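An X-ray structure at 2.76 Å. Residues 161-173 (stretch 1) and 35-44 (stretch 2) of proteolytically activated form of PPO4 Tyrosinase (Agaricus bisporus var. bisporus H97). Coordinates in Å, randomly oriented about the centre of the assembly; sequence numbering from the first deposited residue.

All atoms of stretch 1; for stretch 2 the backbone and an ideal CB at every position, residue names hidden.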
# COMPACT_ATOMS: atom_id res chain seq x y z
N VAL A 161 11.16 16.52 -13.80
CA VAL A 161 11.92 16.39 -12.56
C VAL A 161 12.21 14.92 -12.29
O VAL A 161 11.60 14.04 -12.89
CB VAL A 161 11.15 16.99 -11.36
CG1 VAL A 161 10.79 18.44 -11.64
CG2 VAL A 161 9.90 16.18 -11.08
N ARG A 162 13.15 14.66 -11.38
CA ARG A 162 13.54 13.29 -11.08
C ARG A 162 12.38 12.53 -10.45
O ARG A 162 11.58 13.09 -9.70
CB ARG A 162 14.76 13.26 -10.16
CG ARG A 162 14.57 13.88 -8.79
CD ARG A 162 15.89 13.92 -8.04
NE ARG A 162 15.75 14.32 -6.64
CZ ARG A 162 15.51 15.57 -6.24
NH1 ARG A 162 15.39 16.54 -7.14
NH2 ARG A 162 15.40 15.85 -4.95
N ASN A 163 12.29 11.24 -10.78
CA ASN A 163 11.17 10.41 -10.35
C ASN A 163 11.35 9.86 -8.94
O ASN A 163 12.24 9.05 -8.69
CB ASN A 163 10.99 9.25 -11.33
CG ASN A 163 9.64 8.56 -11.18
OD1 ASN A 163 8.93 8.78 -10.20
ND2 ASN A 163 9.29 7.73 -12.16
N PRO A 164 10.50 10.31 -8.00
CA PRO A 164 10.55 9.86 -6.61
C PRO A 164 9.88 8.50 -6.42
O PRO A 164 9.95 7.92 -5.34
CB PRO A 164 9.79 10.95 -5.86
CG PRO A 164 8.80 11.45 -6.86
CD PRO A 164 9.48 11.35 -8.21
N ILE A 165 9.23 8.01 -7.47
CA ILE A 165 8.50 6.74 -7.40
C ILE A 165 9.44 5.54 -7.52
O ILE A 165 9.15 4.47 -6.99
CB ILE A 165 7.43 6.66 -8.50
CG1 ILE A 165 6.43 7.81 -8.35
CG2 ILE A 165 6.71 5.32 -8.45
CD1 ILE A 165 5.30 7.77 -9.36
N LEU A 166 10.56 5.72 -8.21
CA LEU A 166 11.51 4.63 -8.42
C LEU A 166 12.14 4.14 -7.12
O LEU A 166 12.21 2.93 -6.88
CB LEU A 166 12.61 5.07 -9.39
CG LEU A 166 12.20 5.31 -10.84
CD1 LEU A 166 13.43 5.52 -11.71
CD2 LEU A 166 11.36 4.16 -11.37
N ARG A 167 12.58 5.06 -6.28
CA ARG A 167 13.33 4.69 -5.08
C ARG A 167 13.29 5.78 -4.02
O ARG A 167 13.09 6.96 -4.33
CB ARG A 167 14.78 4.39 -5.45
CG ARG A 167 15.52 5.59 -6.01
CD ARG A 167 16.88 5.21 -6.57
NE ARG A 167 16.77 4.31 -7.71
CZ ARG A 167 16.62 4.70 -8.97
NH1 ARG A 167 16.55 5.99 -9.26
NH2 ARG A 167 16.54 3.80 -9.94
N TYR A 168 13.47 5.39 -2.76
CA TYR A 168 13.64 6.35 -1.68
C TYR A 168 15.11 6.45 -1.29
O TYR A 168 15.81 5.44 -1.20
CB TYR A 168 12.80 5.97 -0.46
CG TYR A 168 13.13 6.78 0.77
CD1 TYR A 168 12.81 8.13 0.85
CD2 TYR A 168 13.78 6.20 1.85
CE1 TYR A 168 13.12 8.87 1.97
CE2 TYR A 168 14.09 6.94 2.98
CZ TYR A 168 13.75 8.27 3.03
OH TYR A 168 14.06 9.01 4.15
N SER A 169 15.58 7.67 -1.06
CA SER A 169 16.95 7.89 -0.63
C SER A 169 17.01 8.13 0.87
O SER A 169 16.47 9.11 1.36
CB SER A 169 17.58 9.07 -1.38
OG SER A 169 17.58 8.85 -2.78
N PHE A 170 17.65 7.21 1.59
CA PHE A 170 17.79 7.35 3.03
C PHE A 170 18.70 8.53 3.38
O PHE A 170 19.72 8.76 2.73
CB PHE A 170 18.34 6.07 3.65
CG PHE A 170 17.38 4.91 3.60
CD1 PHE A 170 17.38 4.04 2.52
CD2 PHE A 170 16.49 4.68 4.64
CE1 PHE A 170 16.50 2.98 2.47
CE2 PHE A 170 15.61 3.62 4.60
CZ PHE A 170 15.61 2.77 3.51
N HIS A 171 18.32 9.28 4.41
CA HIS A 171 19.10 10.42 4.87
C HIS A 171 18.90 10.66 6.36
O HIS A 171 18.05 11.45 6.76
CB HIS A 171 18.74 11.68 4.07
CG HIS A 171 17.27 11.93 3.96
ND1 HIS A 171 16.54 12.56 4.94
CD2 HIS A 171 16.39 11.62 2.98
CE1 HIS A 171 15.28 12.64 4.57
NE2 HIS A 171 15.16 12.07 3.39
N PRO A 172 19.68 9.96 7.19
CA PRO A 172 20.68 9.00 6.73
C PRO A 172 20.16 7.57 6.73
O PRO A 172 18.96 7.36 6.96
CB PRO A 172 21.80 9.16 7.75
CG PRO A 172 21.05 9.44 9.03
CD PRO A 172 19.78 10.19 8.64
N ILE A 173 21.03 6.61 6.48
CA ILE A 173 20.69 5.21 6.69
C ILE A 173 20.55 4.98 8.19
O ILE A 173 21.54 5.03 8.92
CB ILE A 173 21.74 4.25 6.10
CG1 ILE A 173 21.84 4.43 4.59
CG2 ILE A 173 21.40 2.81 6.44
CD1 ILE A 173 22.86 3.54 3.93
N UNK A 35 5.14 13.43 -2.99
CA UNK A 35 5.95 12.27 -2.65
C UNK A 35 7.41 12.67 -2.42
O UNK A 35 8.07 12.17 -1.51
CB UNK A 35 5.86 11.22 -3.75
N UNK A 36 7.90 13.58 -3.26
CA UNK A 36 9.25 14.11 -3.08
C UNK A 36 9.31 14.94 -1.80
O UNK A 36 10.33 14.96 -1.11
CB UNK A 36 9.67 14.95 -4.29
N UNK A 37 8.21 15.61 -1.49
CA UNK A 37 8.14 16.48 -0.32
C UNK A 37 8.27 15.69 0.99
O UNK A 37 8.99 16.10 1.90
CB UNK A 37 6.82 17.26 -0.33
N UNK A 38 7.58 14.56 1.07
CA UNK A 38 7.60 13.75 2.28
C UNK A 38 8.86 12.88 2.36
O UNK A 38 9.25 12.44 3.43
CB UNK A 38 6.35 12.87 2.34
N UNK A 39 9.49 12.65 1.21
CA UNK A 39 10.75 11.92 1.17
C UNK A 39 11.89 12.82 1.63
O UNK A 39 12.90 12.34 2.16
CB UNK A 39 11.02 11.39 -0.24
N UNK A 40 11.73 14.12 1.43
CA UNK A 40 12.77 15.08 1.78
C UNK A 40 12.60 15.61 3.20
O UNK A 40 13.45 16.35 3.70
CB UNK A 40 12.77 16.24 0.79
N UNK A 41 11.50 15.23 3.86
CA UNK A 41 11.27 15.62 5.24
C UNK A 41 12.27 14.93 6.18
O UNK A 41 12.82 13.88 5.85
CB UNK A 41 9.83 15.29 5.65
N UNK A 42 12.49 15.54 7.34
CA UNK A 42 13.37 14.97 8.35
C UNK A 42 12.83 13.61 8.81
O UNK A 42 11.64 13.47 9.08
CB UNK A 42 13.51 15.92 9.54
N UNK A 43 13.71 12.62 8.89
CA UNK A 43 13.29 11.26 9.20
C UNK A 43 12.74 11.11 10.62
O UNK A 43 12.15 10.08 10.96
CB UNK A 43 14.47 10.30 9.00
N UNK A 44 12.93 12.13 11.45
CA UNK A 44 12.37 12.12 12.80
C UNK A 44 10.99 12.76 12.81
O UNK A 44 10.32 12.79 13.84
CB UNK A 44 13.30 12.85 13.77

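Position 35 is helical, and its CA-to-CB bond points toward stretch 1. The ideal CB lies 4.3 Å from CG of Pro164, and the side chain of Ile165 lies beyond. This is an apolar surface, so leucine, isoleucine, valine or methionine would suit. The residue is Leu35. Its CG packs 4.1 Å from CB of Pro164, and its CD2 comes 3.9 Å from CG1 of Ile165.

Position 36 points sideways, with its ideal CB 4.3 Å from CB of Pro164. Stretch 1 offers the proline ring, the carbonyl of Arg162 and the arginine guanidinium. A long side chain could use these: an acidic or amide group, or a flexible apolar one. The residue is Gln36. Its OE1 lies 3.7 Å from CB of Pro164 and accepts a hydrogen bond from water 1, which also donates to O of Arg162. The amide CD lies over one face of the guanidinium. NE2 is 3.2 Å from NH2 of Arg162, but both are donors and no hydrogen bond forms.

Position 37 is helical and out of reach of stretch 1. Many residues would fit; it is Ala37. Position 38 points sideways, with no atom of stretch 1 within 5.5 Å of its ideal CB. Stretch 1 sets no preference; it is Ile38.

Position 39 has its ideal CB 3.9 Å from CD1 of Tyr168. The CA-to-CB bond points sideways, but a long side chain can reach the carbonyl O of Pro164, which no donor of stretch 1 takes up. A donor at its end would be useful, so glutamine, lysine or arginine could be considered; methionine could pack on the ring without bonding. The residue is Gln39. NE2 donates to O of Pro164 at 3.0 Å, and CG lies 3.7 Å from CD1 of Tyr168. OE1 accepts from water 2, which in turn accepts from N of Ser169. The backbone contributes as well: O of Gln39 accepts from NE2 of His171 at 2.6 Å.

Position 40 points away, its ideal CB 5.5 Å from NE2 of His171. The charge of Arg162 is within range of a side chain that turns back, so an acid is reasonable, though polar residues would also fit. It is Asp40. OD2 lies 4.3 Å from NH2 of Arg162, beyond a salt bridge, and accepts from NE2 of Gln36 at 2.9 Å.

Positions 41 and 42 point away, and stretch 1 leaves their choice open. They are Lys41, whose backbone O lies at the edge of the His171 ring, and Asp42.

Position 43 points toward stretch 1. Around it are the Tyr168 hydroxyl, N of His171 and O of Pro172. Donors and an acceptor together favour an amide, with glutamine having the reach; glutamate would meet the donors alone. The residue is Gln43. OE1 accepts from OH of Tyr168 at 2.9 Å and from N of His171 at 3.0 Å. NE2 donates to O of Pro172 at 3.1 Å.

Position 44 is out of reach, and small polar residues are among many possibilities. It is Ser44.

Stretch 2, residues 35-44: LQAIQDKDQS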
# COMPACT_ATOMS: atom_id res chain seq x y z
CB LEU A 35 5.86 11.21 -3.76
CG LEU A 35 6.61 9.91 -3.51
CD1 LEU A 35 6.19 9.28 -2.19
CD2 LEU A 35 6.39 8.95 -4.66
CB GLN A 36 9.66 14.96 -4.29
CG GLN A 36 11.07 15.50 -4.23
CD GLN A 36 12.12 14.43 -4.44
OE1 GLN A 36 12.13 13.75 -5.47
NE2 GLN A 36 13.02 14.28 -3.48
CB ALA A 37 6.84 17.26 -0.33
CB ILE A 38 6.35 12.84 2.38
CG1 ILE A 38 6.31 11.85 1.22
CG2 ILE A 38 5.09 13.68 2.40
CD1 ILE A 38 5.14 10.90 1.27
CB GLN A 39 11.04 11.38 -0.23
CG GLN A 39 10.16 10.22 -0.65
CD GLN A 39 10.56 9.65 -2.00
OE1 GLN A 39 11.45 10.18 -2.68
NE2 GLN A 39 9.92 8.55 -2.40
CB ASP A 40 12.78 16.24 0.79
CG ASP A 40 13.18 15.81 -0.61
OD1 ASP A 40 13.96 14.84 -0.74
OD2 ASP A 40 12.70 16.42 -1.59
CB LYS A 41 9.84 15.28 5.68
CG LYS A 41 8.77 16.21 5.12
CD LYS A 41 7.40 15.82 5.64
CE LYS A 41 6.31 16.72 5.08
NZ LYS A 41 4.95 16.26 5.48
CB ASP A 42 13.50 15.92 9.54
CG ASP A 42 14.29 15.33 10.69
OD1 ASP A 42 15.23 14.55 10.43
OD2 ASP A 42 13.97 15.64 11.85
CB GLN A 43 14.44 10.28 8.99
CG GLN A 43 14.75 10.01 7.52
CD GLN A 43 15.82 8.97 7.33
OE1 GLN A 43 16.05 8.49 6.22
NE2 GLN A 43 16.49 8.60 8.41
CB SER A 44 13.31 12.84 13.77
OG SER A 44 14.53 12.14 13.90
O HOH W 1 10.82 14.85 -7.91
O HOH W 2 14.12 10.21 -1.82
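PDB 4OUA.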